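Local structure of DUF3299 domain-containing protein (Pseudomonas aeruginosa, 4HSP) at the interface of chains A and B. The protein is of unknown function but is made with a signal sequence, belongs to the DUF3299 family and probably pairs through a two-fold symmetric interface. Residues are numbered along the deposited sequence; one frame, centred on the assembly and turned at random. Chains: chain A/B, hypothetical protein.

Contact 1: the interface of chains A and B. Residues chain A 23-26, 29, 88-89; chain B 5, 116, 145-146.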
loop_
_atom_site.group_PDB
_atom_site.type_symbol
_atom_site.label_atom_id
_atom_site.label_comp_id
_atom_site.label_asym_id
_atom_site.label_seq_id
_atom_site.Cartn_x
_atom_site.Cartn_y
_atom_site.Cartn_z
ATOM N N LEU A 23 2.401 20.025 0.800
ATOM C CA LEU A 23 1.316 19.837 1.761
ATOM C C LEU A 23 0.663 21.173 2.041
ATOM O O LEU A 23 1.101 21.857 2.972
ATOM C CB LEU A 23 1.818 19.230 3.076
ATOM C CG LEU A 23 1.989 17.738 3.138
ATOM C CD1 LEU A 23 2.896 17.382 4.284
ATOM C CD2 LEU A 23 0.621 17.033 3.248
ATOM N N PRO A 24 -0.359 21.584 1.249
ATOM C CA PRO A 24 -0.994 22.899 1.470
ATOM C C PRO A 24 -1.589 23.118 2.862
ATOM O O PRO A 24 -2.053 22.188 3.501
ATOM C CB PRO A 24 -2.137 22.927 0.447
ATOM C CG PRO A 24 -1.824 21.934 -0.521
ATOM C CD PRO A 24 -0.947 20.899 0.082
ATOM N N ILE A 25 -1.655 24.376 3.282
ATOM C CA ILE A 25 -2.292 24.763 4.532
ATOM C C ILE A 25 -3.766 24.367 4.453
ATOM O O ILE A 25 -4.323 24.259 3.349
ATOM C CB ILE A 25 -2.099 26.258 4.868
ATOM C CG1 ILE A 25 -2.586 27.169 3.732
ATOM C CG2 ILE A 25 -0.640 26.535 5.264
ATOM C CD1 ILE A 25 -2.973 28.627 4.205
ATOM N N HIS A 26 -4.351 24.083 5.606
ATOM C CA HIS A 26 -5.712 23.601 5.778
ATOM C C HIS A 26 -6.757 24.426 5.022
ATOM O O HIS A 26 -7.588 23.856 4.318
ATOM C CB HIS A 26 -6.051 23.583 7.271
ATOM C CG HIS A 26 -7.430 23.112 7.565
ATOM N ND1 HIS A 26 -7.734 21.765 7.597
ATOM C CD2 HIS A 26 -8.539 23.828 7.872
ATOM C CE1 HIS A 26 -9.012 21.695 7.935
ATOM N NE2 HIS A 26 -9.546 22.918 8.084
ATOM N N ALA A 29 -6.272 23.755 1.176
ATOM C CA ALA A 29 -6.719 22.411 0.786
ATOM C C ALA A 29 -8.263 22.357 0.779
ATOM O O ALA A 29 -8.842 21.789 -0.152
ATOM C CB ALA A 29 -6.148 21.364 1.734
ATOM N N HIS A 88 -3.949 12.545 -2.912
ATOM C CA HIS A 88 -4.048 12.902 -1.500
ATOM C C HIS A 88 -3.849 14.396 -1.253
ATOM O O HIS A 88 -4.368 14.925 -0.275
ATOM C CB HIS A 88 -3.056 12.073 -0.672
ATOM C CG HIS A 88 -3.369 10.602 -0.678
ATOM N ND1 HIS A 88 -2.386 9.652 -0.924
ATOM C CD2 HIS A 88 -4.548 9.966 -0.475
ATOM C CE1 HIS A 88 -2.996 8.484 -0.860
ATOM N NE2 HIS A 88 -4.301 8.626 -0.604
ATOM N N VAL A 89 -3.135 15.069 -2.147
ATOM C CA VAL A 89 -2.882 16.509 -2.116
ATOM C C VAL A 89 -3.150 17.058 -3.516
ATOM O O VAL A 89 -3.105 16.271 -4.466
ATOM C CB VAL A 89 -1.421 16.843 -1.657
ATOM C CG1 VAL A 89 -1.212 16.585 -0.157
ATOM C CG2 VAL A 89 -0.383 16.108 -2.503
ATOM N N GLU B 5 -1.921 26.368 13.670
ATOM C CA GLU B 5 -1.472 25.612 12.505
ATOM C C GLU B 5 -0.065 26.049 12.133
ATOM O O GLU B 5 0.227 27.232 12.060
ATOM C CB GLU B 5 -2.423 25.757 11.314
ATOM C CG GLU B 5 -1.982 24.922 10.122
ATOM C CD GLU B 5 -2.786 25.034 8.845
ATOM O OE1 GLU B 5 -3.914 25.575 8.876
ATOM O OE2 GLU B 5 -2.293 24.533 7.811
ATOM N N TRP B 116 -3.204 15.104 9.786
ATOM C CA TRP B 116 -3.117 16.278 10.646
ATOM C C TRP B 116 -2.792 15.750 12.054
ATOM O O TRP B 116 -3.516 14.896 12.564
ATOM C CB TRP B 116 -4.433 17.106 10.665
ATOM C CG TRP B 116 -4.670 17.917 9.431
ATOM C CD1 TRP B 116 -5.580 17.670 8.442
ATOM C CD2 TRP B 116 -3.928 19.070 9.018
ATOM N NE1 TRP B 116 -5.412 18.564 7.411
ATOM C CE2 TRP B 116 -4.409 19.443 7.742
ATOM C CE3 TRP B 116 -2.893 19.824 9.601
ATOM C CZ2 TRP B 116 -3.921 20.561 7.059
ATOM C CZ3 TRP B 116 -2.401 20.925 8.917
ATOM C CH2 TRP B 116 -2.886 21.264 7.647
ATOM N N TYR B 145 -5.596 13.811 6.536
ATOM C CA TYR B 145 -5.554 15.056 5.767
ATOM C C TYR B 145 -6.627 14.941 4.706
ATOM O O TYR B 145 -6.576 14.045 3.854
ATOM C CB TYR B 145 -4.154 15.241 5.159
ATOM C CG TYR B 145 -3.910 16.538 4.422
ATOM C CD1 TYR B 145 -4.253 16.675 3.076
ATOM C CD2 TYR B 145 -3.207 17.579 5.022
ATOM C CE1 TYR B 145 -3.978 17.848 2.374
ATOM C CE2 TYR B 145 -2.897 18.746 4.319
ATOM C CZ TYR B 145 -3.298 18.880 3.001
ATOM O OH TYR B 145 -2.979 20.024 2.320
ATOM N N GLU B 146 -7.633 15.796 4.793
ATOM C CA GLU B 146 -8.738 15.711 3.867
ATOM C C GLU B 146 -8.505 16.610 2.673
ATOM O O GLU B 146 -8.178 17.809 2.815
ATOM C CB GLU B 146 -10.067 16.041 4.554
ATOM C CG GLU B 146 -10.535 14.983 5.553
ATOM C CD GLU B 146 -11.168 13.698 5.030
ATOM O OE1 GLU B 146 -11.359 13.571 3.796
ATOM O OE2 GLU B 146 -11.489 12.820 5.865
HETATM O O HOH W 1 -5.998 13.301 1.288
#
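B:Tyr145 pushes its ring between A:Leu23, A:Ala29 and A:Val89. The CD2 methyl of A:Leu23 lies 4.1 Å from CE2 of B:Tyr145, over one ring face but displaced to its rim, while CG1 of A:Val89 comes in crosswise, 4.0 Å from CE1 of B:Tyr145. The ring gets there because CG of B:Tyr145 stands anti to its backbone N (chi1 -175°), which sends the phenol out towards the start of helix 26-34, where the methyl of A:Ala29 touches its tip. Next to it, the indole of B:Trp116 has CD2 of B:Tyr145 over one face and reaches A:His26 with its six-membered end, CZ2 lying 3.7 Å from CB of A:His26. The imidazole and the pyrrole part of the indole are turned edge to face, their planes 76° apart.

At the rim, the phenol OH of B:Tyr145 donates to the carbonyl O of A:Pro24 at 2.6 Å, tilted 21° from the carbonyl plane. The extended side chain of B:Glu5 offers the syn lone pair of OE2 to the backbone N of A:His26 at 3.0 Å. This carboxylate therefore caps the first turn of helix 26-34, where the helix dipole would probably favour its negative charge. Water 1 joins the carbonyl O atoms of A:His88 and B:Tyr145. The patch holds the helix start of chain A against the strands and C-terminal segment of chain B, and probably helps to fix how the two copies pair.

Contact 2: the interface of chains A and B. Residues chain A 8, 60-62, 81, 114, 145; chain B 23, 83, 88-89.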
loop_
_atom_site.group_PDB
_atom_site.type_symbol
_atom_site.label_atom_id
_atom_site.label_comp_id
_atom_site.label_asym_id
_atom_site.label_seq_id
_atom_site.Cartn_x
_atom_site.Cartn_y
_atom_site.Cartn_z
ATOM N N TRP A 8 14.134 18.203 -10.297
ATOM C CA TRP A 8 12.871 18.867 -10.560
ATOM C C TRP A 8 13.027 20.376 -10.687
ATOM O O TRP A 8 12.284 20.971 -11.450
ATOM C CB TRP A 8 11.853 18.513 -9.486
ATOM C CG TRP A 8 11.343 17.120 -9.686
ATOM C CD1 TRP A 8 11.825 15.978 -9.109
ATOM C CD2 TRP A 8 10.400 16.702 -10.677
ATOM N NE1 TRP A 8 11.138 14.885 -9.587
ATOM C CE2 TRP A 8 10.232 15.305 -10.529
ATOM C CE3 TRP A 8 9.608 17.383 -11.614
ATOM C CZ2 TRP A 8 9.303 14.578 -11.286
ATOM C CZ3 TRP A 8 8.702 16.662 -12.374
ATOM C CH2 TRP A 8 8.562 15.275 -12.215
ATOM N N PRO A 60 14.000 11.448 -11.244
ATOM C CA PRO A 60 13.374 10.583 -10.217
ATOM C C PRO A 60 11.961 11.070 -9.876
ATOM O O PRO A 60 11.642 12.250 -10.051
ATOM C CB PRO A 60 14.320 10.740 -9.031
ATOM C CG PRO A 60 14.811 12.181 -9.163
ATOM C CD PRO A 60 14.681 12.603 -10.608
ATOM N N GLY A 61 11.121 10.184 -9.376
ATOM C CA GLY A 61 9.773 10.590 -8.999
ATOM C C GLY A 61 8.813 9.469 -8.667
ATOM O O GLY A 61 9.202 8.308 -8.595
ATOM N N TYR A 62 7.550 9.839 -8.417
ATOM C CA TYR A 62 6.481 8.913 -8.083
ATOM C C TYR A 62 5.531 8.789 -9.260
ATOM O O TYR A 62 5.382 9.725 -10.042
ATOM C CB TYR A 62 5.755 9.397 -6.797
ATOM C CG TYR A 62 6.567 9.086 -5.559
ATOM C CD1 TYR A 62 6.471 7.846 -4.934
ATOM C CD2 TYR A 62 7.519 9.990 -5.076
ATOM C CE1 TYR A 62 7.231 7.545 -3.805
ATOM C CE2 TYR A 62 8.271 9.706 -3.933
ATOM C CZ TYR A 62 8.123 8.476 -3.305
ATOM O OH TYR A 62 8.879 8.135 -2.214
ATOM N N PRO A 81 7.030 14.824 -8.380
ATOM C CA PRO A 81 8.151 14.796 -7.423
ATOM C C PRO A 81 7.780 14.275 -6.025
ATOM O O PRO A 81 8.650 14.176 -5.159
ATOM C CB PRO A 81 8.600 16.275 -7.348
ATOM C CG PRO A 81 7.649 17.054 -8.202
ATOM C CD PRO A 81 6.488 16.196 -8.523
ATOM N N PRO A 114 9.576 5.330 -5.126
ATOM C CA PRO A 114 9.939 6.201 -6.240
ATOM C C PRO A 114 10.677 5.395 -7.300
ATOM O O PRO A 114 11.160 4.283 -7.035
ATOM C CB PRO A 114 10.824 7.268 -5.588
ATOM C CG PRO A 114 11.331 6.657 -4.334
ATOM C CD PRO A 114 10.613 5.374 -4.068
ATOM N N TYR A 145 13.915 3.518 -7.667
ATOM C CA TYR A 145 14.895 4.403 -7.037
ATOM C C TYR A 145 15.532 3.609 -5.916
ATOM O O TYR A 145 14.847 3.184 -4.979
ATOM C CB TYR A 145 14.193 5.671 -6.523
ATOM C CG TYR A 145 15.086 6.742 -5.941
ATOM C CD1 TYR A 145 15.476 6.703 -4.601
ATOM C CD2 TYR A 145 15.425 7.871 -6.682
ATOM C CE1 TYR A 145 16.251 7.718 -4.042
ATOM C CE2 TYR A 145 16.174 8.909 -6.123
ATOM C CZ TYR A 145 16.597 8.820 -4.809
ATOM O OH TYR A 145 17.320 9.849 -4.269
ATOM N N LEU B 23 14.027 14.194 -3.033
ATOM C CA LEU B 23 14.512 13.131 -3.913
ATOM C C LEU B 23 15.946 13.422 -4.299
ATOM O O LEU B 23 16.156 14.089 -5.318
ATOM C CB LEU B 23 13.659 13.007 -5.179
ATOM C CG LEU B 23 12.388 12.209 -5.092
ATOM C CD1 LEU B 23 11.484 12.572 -6.238
ATOM C CD2 LEU B 23 12.691 10.696 -5.058
ATOM N N TYR B 83 6.137 11.435 2.121
ATOM C CA TYR B 83 6.013 10.002 2.190
ATOM C C TYR B 83 7.338 9.372 1.791
ATOM O O TYR B 83 8.010 9.858 0.886
ATOM C CB TYR B 83 4.863 9.542 1.282
ATOM C CG TYR B 83 4.744 8.043 1.151
ATOM C CD1 TYR B 83 4.009 7.299 2.066
ATOM C CD2 TYR B 83 5.403 7.357 0.130
ATOM C CE1 TYR B 83 3.930 5.907 1.973
ATOM C CE2 TYR B 83 5.343 5.970 0.034
ATOM C CZ TYR B 83 4.600 5.246 0.953
ATOM O OH TYR B 83 4.510 3.876 0.825
ATOM N N HIS B 88 12.378 5.013 1.766
ATOM C CA HIS B 88 12.646 5.007 0.332
ATOM C C HIS B 88 13.670 6.062 -0.082
ATOM O O HIS B 88 14.357 5.882 -1.083
ATOM C CB HIS B 88 11.337 5.177 -0.453
ATOM C CG HIS B 88 10.390 4.022 -0.276
ATOM N ND1 HIS B 88 9.048 4.225 0.019
ATOM C CD2 HIS B 88 10.625 2.690 -0.351
ATOM C CE1 HIS B 88 8.518 3.019 0.109
ATOM N NE2 HIS B 88 9.434 2.065 -0.094
ATOM N N VAL B 89 13.792 7.129 0.698
ATOM C CA VAL B 89 14.751 8.215 0.503
ATOM C C VAL B 89 15.418 8.494 1.848
ATOM O O VAL B 89 14.825 8.142 2.873
ATOM C CB VAL B 89 14.072 9.509 -0.063
ATOM C CG1 VAL B 89 13.664 9.353 -1.536
ATOM C CG2 VAL B 89 12.893 9.950 0.803
HETATM O O HOH W 2 14.036 3.444 -2.380
#
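The indole NE1 of A:Trp8, which meets CD1 of B:Leu23 across the interface at 4.1 Å, donates within its own chain to the carbonyl O of A:Pro60 at 2.7 Å. The donor stands nearly along the C=O axis (162°), although the oxygen is tilted 23° from the indole plane. CG of A:Pro81 lies over the centre of one indole face, so this tryptophan, which also lines the leucine's site, is fixed by both a bond and a proline CG lying over its face.

The direct contacts between the chains are apolar, and most of them fall to B:Leu23. With CG anti to its carbonyl carbon (chi1 -83°), this leucine points its branch into chain A, and the two methyls then diverge. CD1 goes deeper, 3.8 Å from CA of A:Gly61 and beside the carbonyl of A:Pro81. CD2 touches CB of A:Pro114, and the contacts and water bridge of A:Tyr145 recur here by symmetry, with the chains exchanged. Farther out, CD of A:Pro114 packs 3.7 Å from CB of B:His88, and CB of the same proline covers the rim of the A:Tyr62 ring. In the fold, the leucine's pocket is built on strand 55-68 of chain A, closed by the 3-10 helix 8-11 and by the loops at A:Pro81 and A:Pro114, and filled from loops of chain B.

Contact 3: the interface of chains A and B. Residues chain A 29, 32, 40, 86-91; chain B 147-149.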
loop_
_atom_site.group_PDB
_atom_site.type_symbol
_atom_site.label_atom_id
_atom_site.label_comp_id
_atom_site.label_asym_id
_atom_site.label_seq_id
_atom_site.Cartn_x
_atom_site.Cartn_y
_atom_site.Cartn_z
ATOM N N ALA A 29 -6.272 23.755 1.176
ATOM C CA ALA A 29 -6.719 22.411 0.786
ATOM C C ALA A 29 -8.263 22.357 0.779
ATOM O O ALA A 29 -8.842 21.789 -0.152
ATOM C CB ALA A 29 -6.148 21.364 1.734
ATOM N N LEU A 32 -9.604 24.424 -2.308
ATOM C CA LEU A 32 -9.404 23.682 -3.562
ATOM C C LEU A 32 -10.313 22.459 -3.633
ATOM O O LEU A 32 -10.664 22.031 -4.732
ATOM C CB LEU A 32 -7.926 23.273 -3.746
ATOM C CG LEU A 32 -6.941 24.430 -3.922
ATOM C CD1 LEU A 32 -5.533 23.944 -3.965
ATOM C CD2 LEU A 32 -7.202 25.190 -5.168
ATOM N N SER A 40 -8.360 22.240 -9.012
ATOM C CA SER A 40 -7.384 21.441 -8.248
ATOM C C SER A 40 -5.937 21.891 -8.511
ATOM O O SER A 40 -5.190 22.117 -7.552
ATOM C CB SER A 40 -7.512 19.960 -8.590
ATOM O OG SER A 40 -8.857 19.528 -8.546
ATOM N N CYS A 86 -1.960 14.667 -6.842
ATOM C CA CYS A 86 -3.240 14.596 -7.566
ATOM C C CYS A 86 -4.270 13.785 -6.826
ATOM O O CYS A 86 -5.450 13.930 -7.122
ATOM C CB CYS A 86 -3.077 14.082 -8.996
ATOM S SG CYS A 86 -1.806 14.946 -9.957
ATOM N N ILE A 87 -3.852 12.929 -5.882
ATOM C CA ILE A 87 -4.746 12.019 -5.161
ATOM C C ILE A 87 -5.000 12.470 -3.726
ATOM O O ILE A 87 -6.151 12.699 -3.360
ATOM C CB ILE A 87 -4.143 10.579 -5.204
ATOM C CG1 ILE A 87 -4.051 10.054 -6.658
ATOM C CG2 ILE A 87 -4.885 9.596 -4.286
ATOM C CD1 ILE A 87 -2.643 9.928 -7.131
ATOM N N HIS A 88 -3.949 12.545 -2.912
ATOM C CA HIS A 88 -4.048 12.902 -1.500
ATOM C C HIS A 88 -3.849 14.396 -1.253
ATOM O O HIS A 88 -4.368 14.925 -0.275
ATOM C CB HIS A 88 -3.056 12.073 -0.672
ATOM C CG HIS A 88 -3.369 10.602 -0.678
ATOM N ND1 HIS A 88 -2.386 9.652 -0.924
ATOM C CD2 HIS A 88 -4.548 9.966 -0.475
ATOM C CE1 HIS A 88 -2.996 8.484 -0.860
ATOM N NE2 HIS A 88 -4.301 8.626 -0.604
ATOM N N VAL A 89 -3.135 15.069 -2.147
ATOM C CA VAL A 89 -2.882 16.509 -2.116
ATOM C C VAL A 89 -3.150 17.058 -3.516
ATOM O O VAL A 89 -3.105 16.271 -4.466
ATOM C CB VAL A 89 -1.421 16.843 -1.657
ATOM C CG1 VAL A 89 -1.212 16.585 -0.157
ATOM C CG2 VAL A 89 -0.383 16.108 -2.503
ATOM N N PRO A 90 -3.330 18.389 -3.701
ATOM C CA PRO A 90 -3.529 18.928 -5.066
ATOM C C PRO A 90 -2.394 18.623 -6.051
ATOM O O PRO A 90 -1.248 18.459 -5.638
ATOM C CB PRO A 90 -3.611 20.444 -4.839
ATOM C CG PRO A 90 -4.096 20.589 -3.456
ATOM C CD PRO A 90 -3.477 19.452 -2.685
ATOM N N PRO A 91 -2.683 18.577 -7.372
ATOM C CA PRO A 91 -1.603 18.349 -8.353
ATOM C C PRO A 91 -0.479 19.396 -8.277
ATOM O O PRO A 91 -0.764 20.574 -7.991
ATOM C CB PRO A 91 -2.321 18.491 -9.705
ATOM C CG PRO A 91 -3.726 18.295 -9.429
ATOM C CD PRO A 91 -3.988 18.747 -8.042
ATOM N N TYR B 147 -8.650 15.996 1.483
ATOM C CA TYR B 147 -8.557 16.650 0.190
ATOM C C TYR B 147 -9.271 15.808 -0.853
ATOM O O TYR B 147 -8.972 14.620 -0.982
ATOM C CB TYR B 147 -7.086 16.955 -0.234
ATOM C CG TYR B 147 -6.969 17.326 -1.694
ATOM C CD1 TYR B 147 -7.323 18.598 -2.142
ATOM C CD2 TYR B 147 -6.618 16.374 -2.647
ATOM C CE1 TYR B 147 -7.296 18.921 -3.497
ATOM C CE2 TYR B 147 -6.585 16.685 -4.003
ATOM C CZ TYR B 147 -6.907 17.967 -4.424
ATOM O OH TYR B 147 -6.835 18.282 -5.762
ATOM N N GLU B 148 -10.173 16.455 -1.627
ATOM C CA GLU B 148 -10.945 15.865 -2.727
ATOM C C GLU B 148 -10.532 16.487 -4.083
ATOM O O GLU B 148 -10.643 17.708 -4.281
ATOM C CB GLU B 148 -12.464 16.008 -2.492
ATOM C CG GLU B 148 -13.032 15.106 -1.400
ATOM C CD GLU B 148 -12.667 13.633 -1.498
ATOM O OE1 GLU B 148 -13.023 12.994 -2.515
ATOM O OE2 GLU B 148 -11.999 13.125 -0.566
ATOM N N GLY B 149 -10.039 15.630 -4.981
ATOM C CA GLY B 149 -9.589 16.000 -6.315
ATOM C C GLY B 149 -10.717 16.411 -7.234
ATOM O O GLY B 149 -10.607 17.428 -7.918
HETATM O O HOH W 3 -6.391 16.235 -7.477
HETATM O O HOH W 4 -7.940 12.070 -0.671
#
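The C-terminal tail of chain B, residues 147-149, runs along the loop 86-91 of chain A and passes helix 26-34 and the loop at A:Ser40. B:Tyr147 does most of the work. Its CG is anti to the backbone N (chi1 166°), which carries the ring away from the tail and lays it against the backbone of A:Val89 and A:Pro90. The carbonyl carbon of A:Val89 is over the ring face, 3.9 Å from the ring centroid, and N of A:Pro90 lies above the same face near the rim. The pyrrolidine of A:Pro90 continues along the ring, with CG 3.6 Å from CE1 of B:Tyr147.

At the ring's edge the phenol OH meets water 3 at 2.7 Å, in the ring plane, and this water also contacts the carbonyl O of A:Cys86. Water 4 lies 2.8 Å from the backbone O of B:Tyr147 and more loosely approaches O of A:Ile87. Farther along the tail, the hydroxyl OG of A:Ser40 donates to O of B:Gly149 at 2.8 Å, in the carbonyl plane and on a lone pair. Tyrosine and serine together hold the last modelled residues of chain B, so the tail probably serves as an arm that clasps the partner.

Contact 1 and contact 3 adjoin, the centres of their C-alpha atoms about 9 Å apart, and share A:Ala29, A:His88 and A:Val89; between them they bind successive stretches of the chain B C-terminal segment. The centre of contact 2's C-alpha atoms is about 20 Å from that of contact 1 and about 19 Å from that of contact 3. Its B:Leu23, B:His88, B:Val89 and A:Tyr145 are the twins of A:Leu23, A:His88, A:Val89 and B:Tyr145 of contact 1. Such reciprocal exchange suggests a genuine dimer, although the deposited assembly holds four copies and the structure alone does not show which assembly forms in the cell.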